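Local coordinates for protein transcriptional regulator (Streptococcus thermophilus LMD-9, PDB 5JUF) that probably senses a competence peptide in the ComRS quorum-sensing system and, as an RNPP-family activator, switches on transcription of competence genes, at residues 43-48 against 115-120; 76-81 against 105-110; 266-271 against 292-297. One frame throughout, in Å; residues are numbered along the deposited sequence.

Contact 1 (43-48 against 115-120)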
# COMPACT_ATOMS: atom_id res chain seq x y z
N GLY A 43 -4.57 2.33 -25.35
CA GLY A 43 -3.47 1.38 -25.30
C GLY A 43 -2.37 1.71 -24.32
O GLY A 43 -1.33 1.06 -24.34
N GLU A 44 -2.56 2.72 -23.47
CA GLU A 44 -1.53 3.08 -22.49
C GLU A 44 -1.54 2.15 -21.28
O GLU A 44 -0.50 1.94 -20.66
CB GLU A 44 -1.73 4.52 -22.04
CG GLU A 44 -1.65 5.48 -23.20
CD GLU A 44 -1.95 6.91 -22.80
OE1 GLU A 44 -2.00 7.77 -23.70
OE2 GLU A 44 -2.12 7.16 -21.58
N SER A 45 -2.70 1.61 -20.94
CA SER A 45 -2.85 0.72 -19.80
C SER A 45 -3.57 -0.54 -20.24
O SER A 45 -4.43 -0.51 -21.13
CB SER A 45 -3.62 1.38 -18.63
OG SER A 45 -2.84 2.39 -17.98
N LEU A 46 -3.20 -1.62 -19.63
CA LEU A 46 -3.93 -2.87 -19.77
C LEU A 46 -4.99 -2.96 -18.68
O LEU A 46 -4.74 -2.53 -17.55
CB LEU A 46 -2.98 -4.05 -19.63
CG LEU A 46 -3.42 -5.43 -20.09
CD1 LEU A 46 -3.50 -5.46 -21.61
CD2 LEU A 46 -2.41 -6.43 -19.58
N PRO A 47 -6.16 -3.51 -19.01
CA PRO A 47 -7.17 -3.72 -17.97
C PRO A 47 -6.85 -4.94 -17.13
O PRO A 47 -6.41 -5.97 -17.65
CB PRO A 47 -8.46 -3.93 -18.78
CG PRO A 47 -8.00 -4.47 -20.09
CD PRO A 47 -6.63 -3.89 -20.35
N SER A 48 -7.07 -4.81 -15.83
CA SER A 48 -7.03 -5.98 -14.96
C SER A 48 -8.24 -6.86 -15.25
O SER A 48 -9.20 -6.45 -15.91
CB SER A 48 -7.03 -5.56 -13.50
OG SER A 48 -8.22 -4.84 -13.21
N LEU A 115 1.33 -6.34 -17.47
CA LEU A 115 0.72 -5.96 -16.19
C LEU A 115 -0.35 -4.89 -16.37
O LEU A 115 -0.16 -3.93 -17.12
CB LEU A 115 1.78 -5.43 -15.24
CG LEU A 115 2.80 -6.46 -14.75
CD1 LEU A 115 3.90 -5.77 -13.93
CD2 LEU A 115 2.08 -7.51 -13.94
N PRO A 116 -1.46 -5.02 -15.64
CA PRO A 116 -2.47 -3.96 -15.62
C PRO A 116 -1.99 -2.76 -14.82
O PRO A 116 -1.03 -2.82 -14.04
CB PRO A 116 -3.68 -4.62 -14.95
CG PRO A 116 -3.06 -5.67 -14.03
CD PRO A 116 -1.86 -6.19 -14.81
N GLU A 117 -2.69 -1.65 -15.03
CA GLU A 117 -2.32 -0.37 -14.42
C GLU A 117 -2.19 -0.47 -12.90
O GLU A 117 -1.29 0.13 -12.31
CB GLU A 117 -3.37 0.67 -14.80
CG GLU A 117 -3.19 2.04 -14.20
CD GLU A 117 -4.26 3.00 -14.69
OE1 GLU A 117 -4.32 3.24 -15.92
OE2 GLU A 117 -5.05 3.49 -13.86
N GLU A 118 -3.09 -1.21 -12.25
CA GLU A 118 -3.04 -1.32 -10.79
C GLU A 118 -1.73 -1.93 -10.30
O GLU A 118 -1.17 -1.50 -9.28
CB GLU A 118 -4.22 -2.15 -10.28
CG GLU A 118 -5.59 -1.65 -10.74
CD GLU A 118 -6.13 -2.38 -11.96
OE1 GLU A 118 -5.47 -2.36 -13.02
OE2 GLU A 118 -7.23 -2.96 -11.85
N GLU A 119 -1.24 -2.95 -11.00
CA GLU A 119 -0.00 -3.60 -10.57
C GLU A 119 1.20 -2.70 -10.79
O GLU A 119 2.08 -2.60 -9.93
CB GLU A 119 0.19 -4.93 -11.30
CG GLU A 119 -0.80 -5.99 -10.91
CD GLU A 119 -0.64 -6.43 -9.45
OE1 GLU A 119 0.49 -6.37 -8.94
OE2 GLU A 119 -1.65 -6.83 -8.83
N LEU A 120 1.27 -2.05 -11.95
CA LEU A 120 2.37 -1.12 -12.19
C LEU A 120 2.37 0.00 -11.15
O LEU A 120 3.43 0.42 -10.68
CB LEU A 120 2.28 -0.57 -13.61
CG LEU A 120 2.43 -1.61 -14.74
CD1 LEU A 120 2.06 -1.04 -16.12
CD2 LEU A 120 3.84 -2.16 -14.77
O HOH W 1 -1.14 -1.50 -17.71
O HOH W 2 -6.47 -1.87 -15.34
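Leu-46 and Pro-116 bring the two backbones together, CA to CA 4.5 Å, where the loop 43-48 of the helix-turn-helix domain meets the start of a helix in the tetratricopeptide domain. The touching parts run nearly at right angles, 82° apart end to end. Gly-43, with positive phi, ends the preceding helix in a Schellman motif, and the chain then runs extended from Ser-45 to Ser-48, the N-cap of helix 49-59. Pro-116 is itself the N-cap of helix 117-130. The direct backbone link is slight: Glu-117 N gives a weak hydrogen bond to Leu-46 O, 3.4 Å long, and Pro-116 CA lies against the same oxygen. Two waters fill out the link. One accepts from Leu-46 N and donates to Leu-115 O; the other donates to Leu-46 O and to Glu-118 OE1 while accepting from Ser-48 N. The Pro-116 ring packs by CB and CG over the backbone and CB of Ser-48, and Leu-46 turns its branched end towards helix 3-17. Two serine-glutamate bonds add to this. Glu-117 sends out an extended chain, CG anti to the backbone N, and Ser-45 OG donates to the anti lone pair of its OE1 at 2.7 Å. That oxygen also forms a salt bridge with Arg-39 of helix 34-41, which ties the carboxylate to the DNA-binding domain twice and would probably favour its charged form. Glu-118 instead bends at chi2 (97°), folding its carboxylate back over Ser-48. Ser-48 OG, which also caps Arg-51 N, donates to Glu-118 OE2 across 2.5 Å, meeting the syn side of the carboxylate 17° out of its plane.

Contact 2 (76-81 against 105-110)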
# COMPACT_ATOMS: atom_id res chain seq x y z
N ASP A 76 2.63 -16.64 -13.15
CA ASP A 76 2.75 -16.78 -11.70
C ASP A 76 4.10 -16.27 -11.21
O ASP A 76 4.21 -15.81 -10.07
CB ASP A 76 2.50 -18.23 -11.30
CG ASP A 76 1.03 -18.63 -11.51
OD1 ASP A 76 0.13 -17.90 -11.03
OD2 ASP A 76 0.77 -19.64 -12.19
N GLU A 77 5.12 -16.32 -12.06
CA GLU A 77 6.43 -15.80 -11.67
C GLU A 77 6.37 -14.32 -11.30
O GLU A 77 7.16 -13.86 -10.47
CB GLU A 77 7.44 -16.03 -12.79
CG GLU A 77 8.78 -15.38 -12.52
CD GLU A 77 9.81 -15.74 -13.56
OE1 GLU A 77 10.98 -15.93 -13.19
OE2 GLU A 77 9.44 -15.85 -14.75
N TYR A 78 5.46 -13.56 -11.90
CA TYR A 78 5.33 -12.16 -11.48
C TYR A 78 4.94 -12.06 -10.02
O TYR A 78 5.54 -11.29 -9.25
CB TYR A 78 4.28 -11.43 -12.31
CG TYR A 78 3.91 -10.10 -11.66
CD1 TYR A 78 4.82 -9.05 -11.64
CD2 TYR A 78 2.69 -9.92 -11.03
CE1 TYR A 78 4.52 -7.84 -11.03
CE2 TYR A 78 2.36 -8.71 -10.41
CZ TYR A 78 3.30 -7.67 -10.42
OH TYR A 78 3.01 -6.47 -9.82
N TYR A 79 3.91 -12.80 -9.62
CA TYR A 79 3.43 -12.73 -8.24
C TYR A 79 4.47 -13.29 -7.28
O TYR A 79 4.66 -12.74 -6.19
CB TYR A 79 2.11 -13.48 -8.11
CG TYR A 79 0.97 -12.80 -8.83
CD1 TYR A 79 0.50 -11.56 -8.41
CD2 TYR A 79 0.36 -13.38 -9.94
CE1 TYR A 79 -0.54 -10.92 -9.07
CE2 TYR A 79 -0.68 -12.76 -10.60
CZ TYR A 79 -1.13 -11.53 -10.15
OH TYR A 79 -2.16 -10.91 -10.79
N GLU A 80 5.14 -14.38 -7.68
CA GLU A 80 6.27 -14.90 -6.91
C GLU A 80 7.31 -13.81 -6.63
O GLU A 80 7.73 -13.62 -5.48
CB GLU A 80 6.91 -16.08 -7.67
CG GLU A 80 8.16 -16.65 -7.01
CD GLU A 80 8.76 -17.83 -7.79
OE1 GLU A 80 8.23 -18.20 -8.87
OE2 GLU A 80 9.76 -18.39 -7.30
N MET A 81 7.69 -13.05 -7.66
CA MET A 81 8.71 -12.02 -7.45
C MET A 81 8.16 -10.84 -6.66
O MET A 81 8.85 -10.27 -5.81
CB MET A 81 9.29 -11.56 -8.79
CG MET A 81 10.03 -12.67 -9.56
SD MET A 81 10.42 -12.26 -11.30
CE MET A 81 11.83 -11.16 -11.12
N GLU A 105 12.52 -2.74 -10.00
CA GLU A 105 12.74 -2.39 -11.40
C GLU A 105 12.86 -3.64 -12.27
O GLU A 105 12.41 -3.64 -13.42
CB GLU A 105 13.99 -1.53 -11.54
CG GLU A 105 13.89 -0.19 -10.81
CD GLU A 105 15.25 0.46 -10.60
OE1 GLU A 105 16.26 -0.04 -11.16
OE2 GLU A 105 15.31 1.48 -9.87
N GLU A 106 13.48 -4.70 -11.74
CA GLU A 106 13.59 -5.96 -12.46
C GLU A 106 12.22 -6.51 -12.82
O GLU A 106 11.95 -6.86 -13.98
CB GLU A 106 14.38 -6.98 -11.61
CG GLU A 106 14.30 -8.42 -12.15
CD GLU A 106 14.77 -9.50 -11.16
OE1 GLU A 106 14.83 -9.23 -9.94
OE2 GLU A 106 15.07 -10.62 -11.62
N VAL A 107 11.32 -6.55 -11.84
CA VAL A 107 10.00 -7.12 -12.10
C VAL A 107 9.19 -6.20 -13.00
O VAL A 107 8.47 -6.67 -13.90
CB VAL A 107 9.27 -7.37 -10.76
CG1 VAL A 107 7.99 -8.10 -11.00
CG2 VAL A 107 10.16 -8.18 -9.86
N TYR A 108 9.28 -4.89 -12.77
CA TYR A 108 8.56 -3.90 -13.57
C TYR A 108 8.91 -4.03 -15.05
O TYR A 108 8.02 -4.09 -15.90
CB TYR A 108 8.91 -2.50 -13.05
CG TYR A 108 8.11 -1.34 -13.64
CD1 TYR A 108 8.44 -0.81 -14.87
CD2 TYR A 108 7.07 -0.76 -12.93
CE1 TYR A 108 7.75 0.26 -15.40
CE2 TYR A 108 6.37 0.32 -13.45
CZ TYR A 108 6.71 0.81 -14.70
OH TYR A 108 6.02 1.87 -15.23
N GLU A 109 10.21 -4.10 -15.35
CA GLU A 109 10.66 -4.20 -16.74
C GLU A 109 10.34 -5.56 -17.34
O GLU A 109 9.93 -5.66 -18.50
CB GLU A 109 12.16 -3.91 -16.81
CG GLU A 109 12.53 -2.49 -16.42
CD GLU A 109 14.03 -2.21 -16.56
OE1 GLU A 109 14.76 -3.12 -17.00
OE2 GLU A 109 14.46 -1.09 -16.22
N LYS A 110 10.54 -6.64 -16.57
CA LYS A 110 10.32 -7.97 -17.13
C LYS A 110 8.86 -8.18 -17.51
O LYS A 110 8.56 -8.85 -18.51
CB LYS A 110 10.77 -9.04 -16.14
CG LYS A 110 10.66 -10.45 -16.72
CD LYS A 110 11.11 -11.50 -15.74
CE LYS A 110 11.04 -12.88 -16.39
NZ LYS A 110 11.57 -13.91 -15.47
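Met-81 and Val-107 carry the middle of this nearly antiparallel helix pair; the axes of segments 76-81 and 105-110 approach to 10.5 Å at 163°. Both CB atoms point toward the opposite helix. The two methyls of Val-107 meet different partners: CG2 takes Met-81, 3.7 Å from its CB and 3.6 Å from its CE, while CG1 lies obliquely against the Tyr-78 ring, 3.4 Å from CD1. Met-81 bends at chi3 (77°), and its terminal methyl also meets the carboxylate of Glu-106, CE to OE2 3.3 Å, the two side chains crossing at about a right angle. The hydroxyl of Tyr-78 hydrogen-bonds to Glu-119 OE1 on helix 117-130, a third helix beside the pair. Lys-110, fully extended, reaches across the exposed side of the pair to Glu-77 in a salt bridge. Lys-110 NZ sits over the face of the Glu-77 carboxylate, 3.0 Å from OE2 and nearly as close to OE1; the hydrogen bond to OE2 is weak. An apolar centre with a charged pair at its solvent-facing border is the arrangement here, joining helices 76-86 and 94-111 as an antiparallel helical hairpin in the all-helical tetratricopeptide domain.

Contact 3 (266-271 against 292-297)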
# COMPACT_ATOMS: atom_id res chain seq x y z
N GLU A 266 5.96 4.10 33.10
CA GLU A 266 5.48 3.08 32.18
C GLU A 266 6.09 3.25 30.79
O GLU A 266 6.24 2.27 30.06
CB GLU A 266 3.95 3.11 32.09
CG GLU A 266 3.30 1.75 32.19
CD GLU A 266 3.61 1.05 33.50
OE1 GLU A 266 3.71 1.74 34.54
OE2 GLU A 266 3.77 -0.19 33.49
N ALA A 267 6.43 4.48 30.42
CA ALA A 267 7.15 4.68 29.17
C ALA A 267 8.54 4.05 29.24
O ALA A 267 8.96 3.36 28.30
CB ALA A 267 7.26 6.17 28.85
N ALA A 268 9.25 4.26 30.35
CA ALA A 268 10.56 3.64 30.52
C ALA A 268 10.47 2.13 30.48
O ALA A 268 11.32 1.46 29.87
CB ALA A 268 11.19 4.10 31.83
N GLU A 269 9.45 1.56 31.14
CA GLU A 269 9.28 0.12 31.16
C GLU A 269 9.03 -0.45 29.77
O GLU A 269 9.54 -1.53 29.43
CB GLU A 269 8.13 -0.25 32.10
CG GLU A 269 7.86 -1.73 32.23
CD GLU A 269 9.08 -2.51 32.72
OE1 GLU A 269 9.20 -3.70 32.37
OE2 GLU A 269 9.91 -1.93 33.45
N ASN A 270 8.25 0.25 28.94
CA ASN A 270 8.03 -0.22 27.57
C ASN A 270 9.30 -0.09 26.73
O ASN A 270 9.59 -0.97 25.91
CB ASN A 270 6.87 0.54 26.92
CG ASN A 270 5.53 -0.01 27.34
OD1 ASN A 270 5.11 -1.08 26.87
ND2 ASN A 270 4.84 0.69 28.23
N TYR A 271 10.08 0.98 26.92
CA TYR A 271 11.39 1.04 26.28
C TYR A 271 12.26 -0.14 26.71
O TYR A 271 12.93 -0.76 25.88
CB TYR A 271 12.09 2.36 26.61
CG TYR A 271 11.95 3.44 25.53
CD1 TYR A 271 12.54 3.27 24.28
CD2 TYR A 271 11.26 4.62 25.78
CE1 TYR A 271 12.43 4.24 23.29
CE2 TYR A 271 11.15 5.60 24.79
CZ TYR A 271 11.73 5.41 23.56
OH TYR A 271 11.62 6.37 22.57
N ALA A 292 19.14 4.68 22.35
CA ALA A 292 19.24 6.11 22.03
C ALA A 292 17.88 6.79 22.12
O ALA A 292 17.78 7.92 22.63
CB ALA A 292 19.84 6.29 20.64
N GLY A 293 16.83 6.14 21.62
CA GLY A 293 15.50 6.73 21.71
C GLY A 293 15.06 6.93 23.15
O GLY A 293 14.54 8.00 23.51
N LYS A 294 15.28 5.93 23.99
CA LYS A 294 14.93 6.05 25.41
C LYS A 294 15.61 7.26 26.04
O LYS A 294 14.98 8.02 26.78
CB LYS A 294 15.31 4.78 26.17
CG LYS A 294 14.92 4.81 27.64
CD LYS A 294 15.48 3.63 28.42
CE LYS A 294 15.01 3.64 29.87
NZ LYS A 294 15.63 2.53 30.68
N LEU A 295 16.91 7.45 25.76
CA LEU A 295 17.63 8.57 26.37
C LEU A 295 17.18 9.89 25.77
O LEU A 295 17.00 10.87 26.50
CB LEU A 295 19.14 8.37 26.20
CG LEU A 295 20.09 9.23 27.04
CD1 LEU A 295 20.14 8.77 28.52
CD2 LEU A 295 21.49 9.26 26.43
N ALA A 296 16.99 9.94 24.45
CA ALA A 296 16.52 11.16 23.79
C ALA A 296 15.16 11.60 24.31
O ALA A 296 14.85 12.80 24.30
CB ALA A 296 16.48 10.95 22.28
N ASP A 297 14.33 10.66 24.75
CA ASP A 297 13.04 10.99 25.35
C ASP A 297 13.15 11.30 26.84
O ASP A 297 12.11 11.42 27.50
CB ASP A 297 12.04 9.86 25.12
CG ASP A 297 11.44 9.87 23.73
OD1 ASP A 297 11.66 10.85 22.98
OD2 ASP A 297 10.72 8.91 23.40
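Tyr-271 leaves its helix with chi1 at -98°, away from a staggered position, and this lays its ring against the backbone of Lys-294 on the facing helix. Lys-294 has CG anti to its own backbone N and stays extended to its end; its chain runs antiparallel to the tyrosine side chain, alongside it. The main contact is a CH-pi interaction. Lys-294 CA sits 3.6 Å from the ring centroid and only 5° off the ring normal, almost directly over the centre of one face. Around it on the same face, Lys-294 N approaches Tyr-271 CE1 to 3.4 Å and Lys-294 CB lies 3.7 Å from Tyr-271 CG, while Lys-294 CG and CD run on alongside Tyr-271 CB. The aliphatic chain then reaches Ala-268, whose CB is 4.3 Å from Lys-294 CE, and the ammonium group goes on to a salt bridge with Asp-272. At the far end of the ring, the hydroxyl passes close to the backbone of Gly-293, Tyr-271 OH to Gly-293 O 3.5 Å. The hydroxyl donates to Asp-297 OD2 at 2.8 Å. This oxygen lies at the ring edge and in its plane, yet the hydroxyl meets the carboxylate from above its own plane, the ring and carboxylate planes being 69° apart. Lys-255 of helix 246-260 forms a salt bridge with the same oxygen, so phenol and ammonium share OD2, and the lysine probably stabilises its negative charge. Asp-297 is the first residue beyond helix 284-296, and the bond thus ties the end of that helix to its neighbour. Segments 266-271 and 292-296, nearly antiparallel with axes 10.4 Å from each other, belong to an antiparallel helical hairpin near the C-terminal end of the tetratricopeptide domain.

Overall arrangement
Contact 1 is the buried one and joins two domains, whereas contacts 2 and 3 each pair antiparallel helices inside the tetratricopeptide domain, the former partly buried and the latter at the surface. Contacts 1 and 2 adjoin, their centres 14 Å apart: Tyr-78 links them through helix 117-130, and Leu-115 packs on the same tyrosine. Contact 3 stands about 47 Å from contact 1, centre to centre, on the opposite side of the chain's centre. Serine-carboxylate bonds and bridging waters serve the domain junction; methyl packing with a salt bridge at its border serves 76-81/105-110, and an aromatic face over backbone serves 266-271/292-297.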